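Long-range contacts in cyclic di-GMP receptor atypical PilZ domain-containing protein (Xanthomonas campestris pv. campestris, PDB 3PH1), which is uncharacterised but, as a member of the atypical PilZ family of cyclic di-GMP receptors, probably takes part in cyclic di-GMP signalling: residues C[17-22]-C[105-110]; C[33-38]-C[121-126]; C[46-51]-C[137-142]. All coordinates share one frame; numbering follows the deposited sequence.

Contact 1 of 3, residues C[17-22]-C[105-110]; sequences ELFADT and HWSVRG
Phe19 and Ser107 mark the place where the end of helix 12-19 docks on the hairpin turn joining strands 101-106 and 110-115 of the PilZ beta barrel. The tight part is centred on the Phe19 ring. His105 ND1 stands 3.4 Å above the middle of one face, while Leu18 CB covers the opposite face. The Phe19 and His105 rings are inclined to each other at 49°. Ser107 CB meets the Phe19 edge, near CD1, and Leu18 CD2 lies 3.8 Å from Gly110 CA. Ser107 OG, buried here, gives a 2.8 Å hydrogen bond to Leu18 O at the helix end. The same hydroxyl oxygen accepts from Arg109 N at 3.1 Å, forming an ST turn. Its chi1 of 84° places OG between the backbone N and the carbonyl carbon, within range of both partners.

The other half, around Ala20 to Thr22, is more open to solvent. Ala20 has already left helical geometry, and a type II turn runs from Phe19 to Thr22. Arg109 reaches across this end with its chain extended from CG to NE, and Thr22 OG1 sits over one face of its guanidinium. NH1 also makes a weak bond to Glu17 O, while the Glu17 carboxylate is salt-bridged to Arg160. The main grip is end-on: Arg109 NH1 at 2.8 Å and NH2 at 2.9 Å both donate to Ala20 O, which lies in the guanidinium plane.

Contact 2 of 3, residues C[33-38]-C[121-126]; sequences FHVTAD and PGTTGS
His34 and Ser126 form the antiparallel bridge that closes the barrel, joining strands 25-34 and 124-129, the first and last in the order across the sheet. They are a hydrogen-bonded pair: Ser126 N donates to His34 O at 2.7 Å and His34 N to Ser126 O at 2.9 Å, with N-H...O angles of 166° and 161°. Beside these bonds the backbones come very close. The CA atoms of Val35 and Gly125 are 3.9 Å apart, and Gly125 CA makes a CA-H...O contact of 3.3 Å with His34 O. Gly125 has no side chain, and the side of its CA that faces segment 33-38 is taken up by His34 O, Val35 CA and Phe33 CZ.

Phe33 extends its ring along the partner strand. Its CG is anti to the backbone N (chi1 173°), which carries CD2 to 3.5 Å from Ser126 O and brings CE2 and CZ alongside Gly125. Past the bridge, the contact thins into side-chain touches. Val35 CG1 meets Thr123 CG2 at 3.6 Å, methyl against methyl at an oblique angle, and Ala37 CB lies 3.3 Å from Ser126 OG. That hydroxyl is buried and has no hydrogen-bond partner in the model.

Segment 121-126 is flanked on its other side by strand 139-150, where Gly125 bonds through its backbone to Ala143, while Gly122 and Thr123 bond to Val145. The Val145 side chain also touches both Phe33 and Thr123, so strands 25-34, 124-129 and 139-150 meet around this closure.

Contact 3 of 3, residues C[46-51]-C[137-142]; sequences ETLLRS and ELLQLP
Leu48, on helix 42-55, and Leu139, at the start of strand 139-150, bring their CA atoms to 7.5 Å, the nearest CA pair of segments 46-51 and 137-142, and no hydrogen bond joins the two. Leu48 straddles the strand entry with its two methyls. CD2 settles over the backbone, 3.7 Å from Leu138 O and 4.0 Å from Leu139 CA, while CD1 lies against Glu137 CB. With chi1 at 165°, its CG swings opposite the backbone N, directing the branch at the strand. Leu49 crosses Leu139 at about a right angle, and their CD1 atoms are 3.5 Å apart, tighter than normal for two methyls. A chi1 of -95° in Leu49, well off a staggered value, fits this crowding.

The same surface continues into a subunit interface. Leu48 also packs on Leu83 of the second subunit, and the Glu137 carboxylate is salt-bridged to Arg90 of that subunit.

Methyl groups of the helix make the touches, against carbons and one carbonyl oxygen, and no polar bond crosses, so this contact probably rests on apolar burial and fit. The charge of Glu137 is probably balanced by Arg90 of the second subunit, which ties this intrachain packing to assembly.

In the fold
All three contacts reach the one six-stranded barrel, and their centres form a nearly even triangle, 17 to 19 Å on a side. The chain visits the three early segments in the order 17-22, 33-38 and 46-51, then their partners in the order 105-110, 121-126 and 137-142, so the contacts interlock along the sequence. Contact 1 places helix 12-19, contact 2 closes the barrel through strand 25-34, and contact 3 seats helix 42-55. Contacts 1 and 3 meet where Trp106 packs on Leu139; contacts 2 and 3 touch at Ser126 and Pro142, on neighbouring strands. The three N-terminal elements thus each join later parts of the barrel, strand 25-34 as a member and the two helices by packing on it, and contact 3 adjoins another subunit.

Contact 1 of 3, residues C[17-22]-C[105-110]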
ATOM      1  N   GLU C  17      -0.392  35.852 -22.254  1.00 30.55           N
ATOM      2  CA  GLU C  17      -0.164  34.576 -22.912  1.00 30.74           C
ATOM      3  C   GLU C  17      -0.814  33.408 -22.174  1.00 28.62           C
ATOM      4  O   GLU C  17      -1.460  32.566 -22.778  1.00 26.23           O
ATOM      5  CB  GLU C  17       1.333  34.294 -23.044  1.00 33.81           C
ATOM      6  CG  GLU C  17       1.629  32.998 -23.807  1.00 38.73           C
ATOM      7  CD  GLU C  17       3.107  32.774 -24.052  1.00 40.69           C
ATOM      8  OE1 GLU C  17       3.817  33.755 -24.363  1.00 42.45           O
ATOM      9  OE2 GLU C  17       3.558  31.613 -23.949  1.00 43.54           O
ATOM     10  N   LEU C  18      -0.634  33.370 -20.860  1.00 26.78           N
ATOM     11  CA  LEU C  18      -1.156  32.285 -20.041  1.00 26.76           C
ATOM     12  C   LEU C  18      -2.638  32.320 -19.679  1.00 26.47           C
ATOM     13  O   LEU C  18      -3.285  31.275 -19.636  1.00 27.04           O
ATOM     14  CB  LEU C  18      -0.340  32.178 -18.744  1.00 24.59           C
ATOM     15  CG  LEU C  18       1.163  31.866 -18.854  1.00 25.02           C
ATOM     16  CD1 LEU C  18       1.785  31.870 -17.452  1.00 21.71           C
ATOM     17  CD2 LEU C  18       1.381  30.524 -19.540  1.00 21.16           C
ATOM     18  N   PHE C  19      -3.179  33.510 -19.441  1.00 26.95           N
ATOM     19  CA  PHE C  19      -4.559  33.620 -19.002  1.00 27.89           C
ATOM     20  C   PHE C  19      -5.624  34.270 -19.884  1.00 30.04           C
ATOM     21  O   PHE C  19      -6.812  34.111 -19.605  1.00 29.02           O
ATOM     22  CB  PHE C  19      -4.578  34.306 -17.640  1.00 29.32           C
ATOM     23  CG  PHE C  19      -3.555  33.768 -16.682  1.00 29.94           C
ATOM     24  CD1 PHE C  19      -3.613  32.443 -16.252  1.00 29.43           C
ATOM     25  CD2 PHE C  19      -2.526  34.584 -16.211  1.00 30.18           C
ATOM     26  CE1 PHE C  19      -2.663  31.937 -15.367  1.00 29.71           C
ATOM     27  CE2 PHE C  19      -1.567  34.089 -15.324  1.00 29.03           C
ATOM     28  CZ  PHE C  19      -1.641  32.757 -14.901  1.00 29.98           C
ATOM     29  N   ALA C  20      -5.237  35.004 -20.922  1.00 28.46           N
ATOM     30  CA  ALA C  20      -6.249  35.643 -21.758  1.00 30.08           C
ATOM     31  C   ALA C  20      -7.095  34.622 -22.527  1.00 30.80           C
ATOM     32  O   ALA C  20      -6.563  33.701 -23.158  1.00 30.09           O
ATOM     33  CB  ALA C  20      -5.594  36.625 -22.737  1.00 30.04           C
ATOM     34  N   ASP C  21      -8.413  34.783 -22.452  1.00 29.80           N
ATOM     35  CA  ASP C  21      -9.360  33.916 -23.161  1.00 31.10           C
ATOM     36  C   ASP C  21      -9.389  32.422 -22.792  1.00 30.79           C
ATOM     37  O   ASP C  21      -9.682  31.575 -23.637  1.00 29.15           O
ATOM     38  CB  ASP C  21      -9.172  34.059 -24.684  1.00 32.40           C
ATOM     39  CG  ASP C  21      -9.350  35.494 -25.166  1.00 34.00           C
ATOM     40  OD1 ASP C  21     -10.151  36.226 -24.560  1.00 33.99           O
ATOM     41  OD2 ASP C  21      -8.705  35.887 -26.158  1.00 36.30           O
ATOM     42  N   THR C  22      -9.077  32.105 -21.536  1.00 31.18           N
ATOM     43  CA  THR C  22      -9.143  30.732 -21.037  1.00 32.41           C
ATOM     44  C   THR C  22      -9.465  30.788 -19.571  1.00 31.14           C
ATOM     45  O   THR C  22      -9.147  31.765 -18.889  1.00 30.19           O
ATOM     46  CB  THR C  22      -7.825  29.927 -21.174  1.00 34.54           C
ATOM     47  OG1 THR C  22      -6.723  30.686 -20.651  1.00 37.09           O
ATOM     48  CG2 THR C  22      -7.586  29.552 -22.618  1.00 38.54           C
ATOM     49  N   HIS C 105      -2.215  31.390  -9.819  1.00 27.80           N
ATOM     50  CA  HIS C 105      -3.171  31.656 -10.874  1.00 27.42           C
ATOM     51  C   HIS C 105      -2.882  30.553 -11.876  1.00 25.46           C
ATOM     52  O   HIS C 105      -1.846  30.544 -12.539  1.00 27.53           O
ATOM     53  CB  HIS C 105      -2.963  33.035 -11.499  1.00 30.18           C
ATOM     54  CG  HIS C 105      -4.228  33.641 -12.031  1.00 34.01           C
ATOM     55  ND1 HIS C 105      -4.248  34.520 -13.092  1.00 38.17           N
ATOM     56  CD2 HIS C 105      -5.519  33.479 -11.654  1.00 35.27           C
ATOM     57  CE1 HIS C 105      -5.497  34.869 -13.348  1.00 37.45           C
ATOM     58  NE2 HIS C 105      -6.287  34.252 -12.489  1.00 36.14           N
ATOM     59  N   TRP C 106      -3.828  29.635 -11.988  1.00 24.85           N
ATOM     60  CA  TRP C 106      -3.689  28.453 -12.819  1.00 23.14           C
ATOM     61  C   TRP C 106      -4.655  28.338 -14.001  1.00 24.25           C
ATOM     62  O   TRP C 106      -5.866  28.492 -13.843  1.00 25.81           O
ATOM     63  CB  TRP C 106      -3.846  27.241 -11.885  1.00 21.48           C
ATOM     64  CG  TRP C 106      -3.504  25.895 -12.417  1.00 20.67           C
ATOM     65  CD1 TRP C 106      -2.793  25.597 -13.547  1.00 20.65           C
ATOM     66  CD2 TRP C 106      -3.787  24.642 -11.779  1.00 20.69           C
ATOM     67  NE1 TRP C 106      -2.614  24.242 -13.650  1.00 20.53           N
ATOM     68  CE2 TRP C 106      -3.215  23.628 -12.578  1.00 21.38           C
ATOM     69  CE3 TRP C 106      -4.470  24.278 -10.609  1.00 20.03           C
ATOM     70  CZ2 TRP C 106      -3.301  22.261 -12.240  1.00 20.78           C
ATOM     71  CZ3 TRP C 106      -4.561  22.921 -10.275  1.00 21.27           C
ATOM     72  CH2 TRP C 106      -3.979  21.931 -11.090  1.00 19.71           C
ATOM     73  N   SER C 107      -4.105  28.051 -15.177  1.00 22.50           N
ATOM     74  CA  SER C 107      -4.902  27.843 -16.387  1.00 23.19           C
ATOM     75  C   SER C 107      -4.327  26.593 -17.068  1.00 21.54           C
ATOM     76  O   SER C 107      -3.344  26.022 -16.608  1.00 22.29           O
ATOM     77  CB  SER C 107      -4.810  29.045 -17.343  1.00 21.69           C
ATOM     78  OG  SER C 107      -3.651  28.969 -18.164  1.00 22.00           O
ATOM     79  N   VAL C 108      -4.950  26.173 -18.158  1.00 21.48           N
ATOM     80  CA  VAL C 108      -4.517  25.007 -18.898  1.00 22.47           C
ATOM     81  C   VAL C 108      -3.145  25.241 -19.531  1.00 23.21           C
ATOM     82  O   VAL C 108      -2.405  24.293 -19.790  1.00 25.54           O
ATOM     83  CB  VAL C 108      -5.534  24.677 -20.025  1.00 23.38           C
ATOM     84  CG1 VAL C 108      -5.541  25.793 -21.057  1.00 26.46           C
ATOM     85  CG2 VAL C 108      -5.187  23.359 -20.689  1.00 25.03           C
ATOM     86  N   ARG C 109      -2.816  26.509 -19.774  1.00 24.27           N
ATOM     87  CA  ARG C 109      -1.554  26.887 -20.414  1.00 25.25           C
ATOM     88  C   ARG C 109      -0.347  26.976 -19.500  1.00 25.27           C
ATOM     89  O   ARG C 109       0.774  26.657 -19.909  1.00 25.67           O
ATOM     90  CB  ARG C 109      -1.695  28.239 -21.112  1.00 25.71           C
ATOM     91  CG  ARG C 109      -2.735  28.294 -22.212  1.00 27.50           C
ATOM     92  CD  ARG C 109      -2.812  29.702 -22.761  1.00 28.69           C
ATOM     93  NE  ARG C 109      -3.996  29.908 -23.581  1.00 30.44           N
ATOM     94  CZ  ARG C 109      -4.676  31.045 -23.610  1.00 32.79           C
ATOM     95  NH1 ARG C 109      -4.277  32.068 -22.863  1.00 30.86           N
ATOM     96  NH2 ARG C 109      -5.759  31.157 -24.375  1.00 33.43           N
ATOM     97  N   GLY C 110      -0.572  27.440 -18.276  1.00 24.90           N
ATOM     98  CA  GLY C 110       0.519  27.593 -17.325  1.00 23.89           C
ATOM     99  C   GLY C 110       0.047  28.058 -15.961  1.00 25.01           C
ATOM    100  O   GLY C 110      -1.150  27.985 -15.644  1.00 22.90           O
TER

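Contact 2 of 3, residues C[33-38]-C[121-126]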
ATOM      1  N   PHE C  33       8.106  25.130  -7.995  1.00 32.65           N
ATOM      2  CA  PHE C  33       8.797  24.987  -9.273  1.00 33.87           C
ATOM      3  C   PHE C  33      10.222  24.530  -8.978  1.00 34.58           C
ATOM      4  O   PHE C  33      10.856  25.021  -8.050  1.00 33.62           O
ATOM      5  CB  PHE C  33       8.796  26.321 -10.032  1.00 33.80           C
ATOM      6  CG  PHE C  33       9.635  26.316 -11.285  1.00 34.86           C
ATOM      7  CD1 PHE C  33      10.894  26.915 -11.298  1.00 35.99           C
ATOM      8  CD2 PHE C  33       9.172  25.710 -12.449  1.00 33.95           C
ATOM      9  CE1 PHE C  33      11.677  26.907 -12.450  1.00 35.99           C
ATOM     10  CE2 PHE C  33       9.945  25.697 -13.605  1.00 33.17           C
ATOM     11  CZ  PHE C  33      11.201  26.298 -13.606  1.00 36.42           C
ATOM     12  N   HIS C  34      10.706  23.565  -9.751  1.00 35.01           N
ATOM     13  CA  HIS C  34      12.057  23.029  -9.588  1.00 35.91           C
ATOM     14  C   HIS C  34      12.714  22.902 -10.944  1.00 35.36           C
ATOM     15  O   HIS C  34      12.111  22.363 -11.866  1.00 34.75           O
ATOM     16  CB  HIS C  34      12.009  21.653  -8.915  1.00 37.99           C
ATOM     17  CG  HIS C  34      12.002  21.707  -7.419  1.00 40.97           C
ATOM     18  ND1 HIS C  34      13.072  22.179  -6.685  1.00 42.90           N
ATOM     19  CD2 HIS C  34      11.060  21.340  -6.519  1.00 40.75           C
ATOM     20  CE1 HIS C  34      12.788  22.099  -5.398  1.00 42.61           C
ATOM     21  NE2 HIS C  34      11.573  21.593  -5.270  1.00 43.10           N
ATOM     22  N   VAL C  35      13.950  23.384 -11.066  1.00 36.47           N
ATOM     23  CA  VAL C  35      14.658  23.329 -12.338  1.00 39.54           C
ATOM     24  C   VAL C  35      15.096  21.934 -12.719  1.00 41.76           C
ATOM     25  O   VAL C  35      15.097  21.579 -13.891  1.00 42.18           O
ATOM     26  CB  VAL C  35      15.917  24.260 -12.360  1.00 41.53           C
ATOM     27  CG1 VAL C  35      15.496  25.713 -12.209  1.00 41.73           C
ATOM     28  CG2 VAL C  35      16.886  23.879 -11.248  1.00 43.42           C
ATOM     29  N   THR C  36      15.466  21.127 -11.735  1.00 44.72           N
ATOM     30  CA  THR C  36      15.924  19.777 -12.060  1.00 50.25           C
ATOM     31  C   THR C  36      14.781  18.763 -12.095  1.00 54.31           C
ATOM     32  O   THR C  36      14.588  17.956 -11.181  1.00 55.61           O
ATOM     33  CB  THR C  36      17.019  19.332 -11.096  1.00 49.33           C
ATOM     34  OG1 THR C  36      18.047  20.340 -11.085  1.00 49.70           O
ATOM     35  CG2 THR C  36      17.637  18.015 -11.567  1.00 49.20           C
ATOM     36  N   ALA C  37      14.037  18.829 -13.202  1.00 59.10           N
ATOM     37  CA  ALA C  37      12.871  17.990 -13.468  1.00 62.53           C
ATOM     38  C   ALA C  37      12.979  16.503 -13.124  1.00 64.10           C
ATOM     39  O   ALA C  37      14.030  16.006 -12.718  1.00 64.42           O
ATOM     40  CB  ALA C  37      12.450  18.152 -14.935  1.00 62.26           C
ATOM     41  N   ASP C  38      11.848  15.821 -13.301  1.00 65.41           N
ATOM     42  CA  ASP C  38      11.662  14.389 -13.045  1.00 65.47           C
ATOM     43  C   ASP C  38      10.149  14.137 -12.952  1.00 64.25           C
ATOM     44  O   ASP C  38       9.691  13.321 -12.147  1.00 63.49           O
ATOM     45  CB  ASP C  38      12.323  14.001 -11.724  1.00 66.84           C
ATOM     46  CG  ASP C  38      11.950  14.940 -10.594  1.00 69.29           C
ATOM     47  OD1 ASP C  38      12.421  16.102 -10.603  1.00 69.90           O
ATOM     48  OD2 ASP C  38      11.178  14.521  -9.701  1.00 69.44           O
ATOM     49  N   PRO C 121      13.700  34.190 -17.361  1.00 33.78           N
ATOM     50  CA  PRO C 121      12.812  33.594 -18.357  1.00 35.18           C
ATOM     51  C   PRO C 121      13.651  32.711 -19.265  1.00 35.40           C
ATOM     52  O   PRO C 121      14.769  33.073 -19.632  1.00 36.41           O
ATOM     53  CB  PRO C 121      12.210  34.807 -19.074  1.00 35.62           C
ATOM     54  CG  PRO C 121      13.116  35.934 -18.732  1.00 36.18           C
ATOM     55  CD  PRO C 121      13.541  35.649 -17.327  1.00 34.34           C
ATOM     56  N   GLY C 122      13.123  31.539 -19.593  1.00 33.35           N
ATOM     57  CA  GLY C 122      13.855  30.613 -20.432  1.00 32.90           C
ATOM     58  C   GLY C 122      14.293  29.425 -19.596  1.00 32.03           C
ATOM     59  O   GLY C 122      14.612  28.366 -20.124  1.00 32.46           O
ATOM     60  N   THR C 123      14.321  29.604 -18.281  1.00 32.00           N
ATOM     61  CA  THR C 123      14.696  28.507 -17.405  1.00 33.37           C
ATOM     62  C   THR C 123      13.655  27.406 -17.589  1.00 32.23           C
ATOM     63  O   THR C 123      12.456  27.667 -17.671  1.00 29.79           O
ATOM     64  CB  THR C 123      14.720  28.940 -15.934  1.00 34.26           C
ATOM     65  OG1 THR C 123      15.557  30.094 -15.793  1.00 36.57           O
ATOM     66  CG2 THR C 123      15.273  27.823 -15.059  1.00 33.56           C
ATOM     67  N   THR C 124      14.128  26.174 -17.669  1.00 32.45           N
ATOM     68  CA  THR C 124      13.249  25.035 -17.856  1.00 34.14           C
ATOM     69  C   THR C 124      13.194  24.244 -16.565  1.00 33.13           C
ATOM     70  O   THR C 124      14.140  24.274 -15.771  1.00 33.46           O
ATOM     71  CB  THR C 124      13.767  24.136 -19.003  1.00 36.55           C
ATOM     72  OG1 THR C 124      13.649  24.847 -20.242  1.00 40.24           O
ATOM     73  CG2 THR C 124      12.969  22.844 -19.095  1.00 38.64           C
ATOM     74  N   GLY C 125      12.088  23.542 -16.350  1.00 30.62           N
ATOM     75  CA  GLY C 125      11.950  22.752 -15.141  1.00 29.64           C
ATOM     76  C   GLY C 125      10.568  22.148 -14.973  1.00 27.73           C
ATOM     77  O   GLY C 125       9.872  21.881 -15.943  1.00 28.38           O
ATOM     78  N   SER C 126      10.171  21.927 -13.731  1.00 26.80           N
ATOM     79  CA  SER C 126       8.867  21.352 -13.469  1.00 27.94           C
ATOM     80  C   SER C 126       8.081  22.066 -12.401  1.00 26.65           C
ATOM     81  O   SER C 126       8.614  22.432 -11.357  1.00 25.74           O
ATOM     82  CB  SER C 126       9.001  19.884 -13.074  1.00 29.03           C
ATOM     83  OG  SER C 126       9.350  19.099 -14.201  1.00 36.16           O
TER

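Contact 3 of 3, residues C[46-51]-C[137-142]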
ATOM      1  N   GLU C  46      -2.209  12.535 -16.281  1.00 22.46           N
ATOM      2  CA  GLU C  46      -3.598  12.358 -16.712  1.00 25.32           C
ATOM      3  C   GLU C  46      -4.345  11.375 -15.806  1.00 24.47           C
ATOM      4  O   GLU C  46      -5.463  11.644 -15.375  1.00 26.09           O
ATOM      5  CB  GLU C  46      -3.671  11.857 -18.168  1.00 25.30           C
ATOM      6  CG  GLU C  46      -5.093  11.454 -18.601  1.00 27.34           C
ATOM      7  CD  GLU C  46      -5.204  11.028 -20.061  1.00 28.76           C
ATOM      8  OE1 GLU C  46      -4.185  10.631 -20.655  1.00 30.95           O
ATOM      9  OE2 GLU C  46      -6.327  11.073 -20.612  1.00 28.65           O
ATOM     10  N   THR C  47      -3.720  10.241 -15.515  1.00 24.42           N
ATOM     11  CA  THR C  47      -4.355   9.240 -14.666  1.00 26.46           C
ATOM     12  C   THR C  47      -4.657   9.796 -13.288  1.00 25.67           C
ATOM     13  O   THR C  47      -5.721   9.552 -12.747  1.00 29.13           O
ATOM     14  CB  THR C  47      -3.492   7.976 -14.533  1.00 26.66           C
ATOM     15  OG1 THR C  47      -3.327   7.382 -15.828  1.00 27.92           O
ATOM     16  CG2 THR C  47      -4.174   6.964 -13.607  1.00 29.48           C
ATOM     17  N   LEU C  48      -3.727  10.553 -12.728  1.00 23.71           N
ATOM     18  CA  LEU C  48      -3.931  11.149 -11.420  1.00 24.85           C
ATOM     19  C   LEU C  48      -5.162  12.068 -11.409  1.00 25.78           C
ATOM     20  O   LEU C  48      -6.005  11.991 -10.516  1.00 26.44           O
ATOM     21  CB  LEU C  48      -2.691  11.970 -11.009  1.00 22.96           C
ATOM     22  CG  LEU C  48      -2.913  12.939  -9.832  1.00 25.30           C
ATOM     23  CD1 LEU C  48      -3.327  12.158  -8.592  1.00 25.68           C
ATOM     24  CD2 LEU C  48      -1.642  13.757  -9.568  1.00 27.14           C
ATOM     25  N   LEU C  49      -5.244  12.952 -12.400  1.00 26.42           N
ATOM     26  CA  LEU C  49      -6.342  13.909 -12.497  1.00 26.81           C
ATOM     27  C   LEU C  49      -7.703  13.238 -12.705  1.00 25.21           C
ATOM     28  O   LEU C  49      -8.678  13.545 -12.005  1.00 23.07           O
ATOM     29  CB  LEU C  49      -6.046  14.918 -13.628  1.00 27.54           C
ATOM     30  CG  LEU C  49      -5.390  16.260 -13.249  1.00 28.89           C
ATOM     31  CD1 LEU C  49      -4.309  16.058 -12.229  1.00 33.19           C
ATOM     32  CD2 LEU C  49      -4.828  16.932 -14.494  1.00 28.83           C
ATOM     33  N   ARG C  50      -7.768  12.320 -13.662  1.00 24.86           N
ATOM     34  CA  ARG C  50      -9.017  11.632 -13.942  1.00 24.68           C
ATOM     35  C   ARG C  50      -9.448  10.763 -12.762  1.00 26.09           C
ATOM     36  O   ARG C  50     -10.597  10.811 -12.339  1.00 23.10           O
ATOM     37  CB  ARG C  50      -8.888  10.774 -15.198  1.00 25.95           C
ATOM     38  CG  ARG C  50      -8.747  11.571 -16.490  1.00 30.54           C
ATOM     39  CD  ARG C  50      -8.865  10.659 -17.714  1.00 30.67           C
ATOM     40  NE  ARG C  50      -8.630  11.379 -18.964  1.00 35.53           N
ATOM     41  CZ  ARG C  50      -9.379  12.379 -19.430  1.00 35.37           C
ATOM     42  NH1 ARG C  50      -9.060  12.957 -20.579  1.00 37.06           N
ATOM     43  NH2 ARG C  50     -10.444  12.804 -18.764  1.00 34.26           N
ATOM     44  N   SER C  51      -8.520   9.974 -12.230  1.00 25.63           N
ATOM     45  CA  SER C  51      -8.840   9.103 -11.105  1.00 27.63           C
ATOM     46  C   SER C  51      -9.329   9.946  -9.943  1.00 27.43           C
ATOM     47  O   SER C  51     -10.309   9.615  -9.283  1.00 25.60           O
ATOM     48  CB  SER C  51      -7.602   8.306 -10.685  1.00 29.44           C
ATOM     49  OG  SER C  51      -7.095   7.542 -11.766  1.00 33.95           O
ATOM     50  N   GLU C 137      -0.604  13.305  -3.255  1.00 36.32           N
ATOM     51  CA  GLU C 137       0.034  13.030  -4.536  1.00 34.97           C
ATOM     52  C   GLU C 137       0.334  14.324  -5.270  1.00 33.26           C
ATOM     53  O   GLU C 137      -0.461  15.261  -5.256  1.00 28.24           O
ATOM     54  CB  GLU C 137      -0.856  12.160  -5.418  1.00 37.62           C
ATOM     55  CG  GLU C 137      -0.214  10.856  -5.806  1.00 41.70           C
ATOM     56  CD  GLU C 137       1.208  11.025  -6.295  1.00 43.53           C
ATOM     57  OE1 GLU C 137       1.387  11.593  -7.383  1.00 49.75           O
ATOM     58  OE2 GLU C 137       2.149  10.597  -5.585  1.00 43.04           O
ATOM     59  N   LEU C 138       1.486  14.371  -5.922  1.00 32.21           N
ATOM     60  CA  LEU C 138       1.854  15.575  -6.644  1.00 31.76           C
ATOM     61  C   LEU C 138       1.696  15.451  -8.146  1.00 30.39           C
ATOM     62  O   LEU C 138       1.953  14.407  -8.741  1.00 29.82           O
ATOM     63  CB  LEU C 138       3.294  15.978  -6.312  1.00 32.43           C
ATOM     64  CG  LEU C 138       3.558  16.259  -4.828  1.00 34.74           C
ATOM     65  CD1 LEU C 138       4.966  16.833  -4.635  1.00 36.00           C
ATOM     66  CD2 LEU C 138       2.514  17.238  -4.316  1.00 36.14           C
ATOM     67  N   LEU C 139       1.226  16.532  -8.746  1.00 31.56           N
ATOM     68  CA  LEU C 139       1.078  16.606 -10.184  1.00 32.08           C
ATOM     69  C   LEU C 139       2.345  17.355 -10.622  1.00 33.22           C
ATOM     70  O   LEU C 139       2.618  18.455 -10.128  1.00 32.06           O
ATOM     71  CB  LEU C 139      -0.165  17.422 -10.551  1.00 29.66           C
ATOM     72  CG  LEU C 139      -0.432  17.624 -12.048  1.00 31.97           C
ATOM     73  CD1 LEU C 139      -0.878  16.294 -12.684  1.00 30.96           C
ATOM     74  CD2 LEU C 139      -1.505  18.695 -12.242  1.00 30.88           C
ATOM     75  N   GLN C 140       3.144  16.754 -11.503  1.00 31.57           N
ATOM     76  CA  GLN C 140       4.346  17.432 -11.973  1.00 34.22           C
ATOM     77  C   GLN C 140       4.161  17.735 -13.440  1.00 33.50           C
ATOM     78  O   GLN C 140       3.786  16.857 -14.212  1.00 38.78           O
ATOM     79  CB  GLN C 140       5.594  16.565 -11.783  1.00 35.84           C
ATOM     80  CG  GLN C 140       5.883  16.219 -10.338  1.00 40.50           C
ATOM     81  CD  GLN C 140       7.355  15.968 -10.083  1.00 42.33           C
ATOM     82  OE1 GLN C 140       7.763  15.716  -8.952  1.00 46.11           O
ATOM     83  NE2 GLN C 140       8.162  16.043 -11.134  1.00 43.78           N
ATOM     84  N   LEU C 141       4.414  18.979 -13.822  1.00 30.17           N
ATOM     85  CA  LEU C 141       4.252  19.403 -15.204  1.00 28.58           C
ATOM     86  C   LEU C 141       5.465  20.176 -15.738  1.00 28.22           C
ATOM     87  O   LEU C 141       5.761  21.280 -15.273  1.00 28.60           O
ATOM     88  CB  LEU C 141       3.006  20.291 -15.333  1.00 27.44           C
ATOM     89  CG  LEU C 141       1.642  19.704 -14.923  1.00 31.23           C
ATOM     90  CD1 LEU C 141       0.538  20.743 -15.155  1.00 29.84           C
ATOM     91  CD2 LEU C 141       1.362  18.448 -15.721  1.00 25.77           C
ATOM     92  N   PRO C 142       6.193  19.593 -16.704  1.00 27.58           N
ATOM     93  CA  PRO C 142       7.358  20.268 -17.285  1.00 27.15           C
ATOM     94  C   PRO C 142       6.910  21.655 -17.753  1.00 27.80           C
ATOM     95  O   PRO C 142       5.812  21.803 -18.293  1.00 26.43           O
ATOM     96  CB  PRO C 142       7.730  19.360 -18.449  1.00 28.26           C
ATOM     97  CG  PRO C 142       7.398  17.996 -17.911  1.00 28.03           C
ATOM     98  CD  PRO C 142       6.065  18.218 -17.217  1.00 29.80           C
TER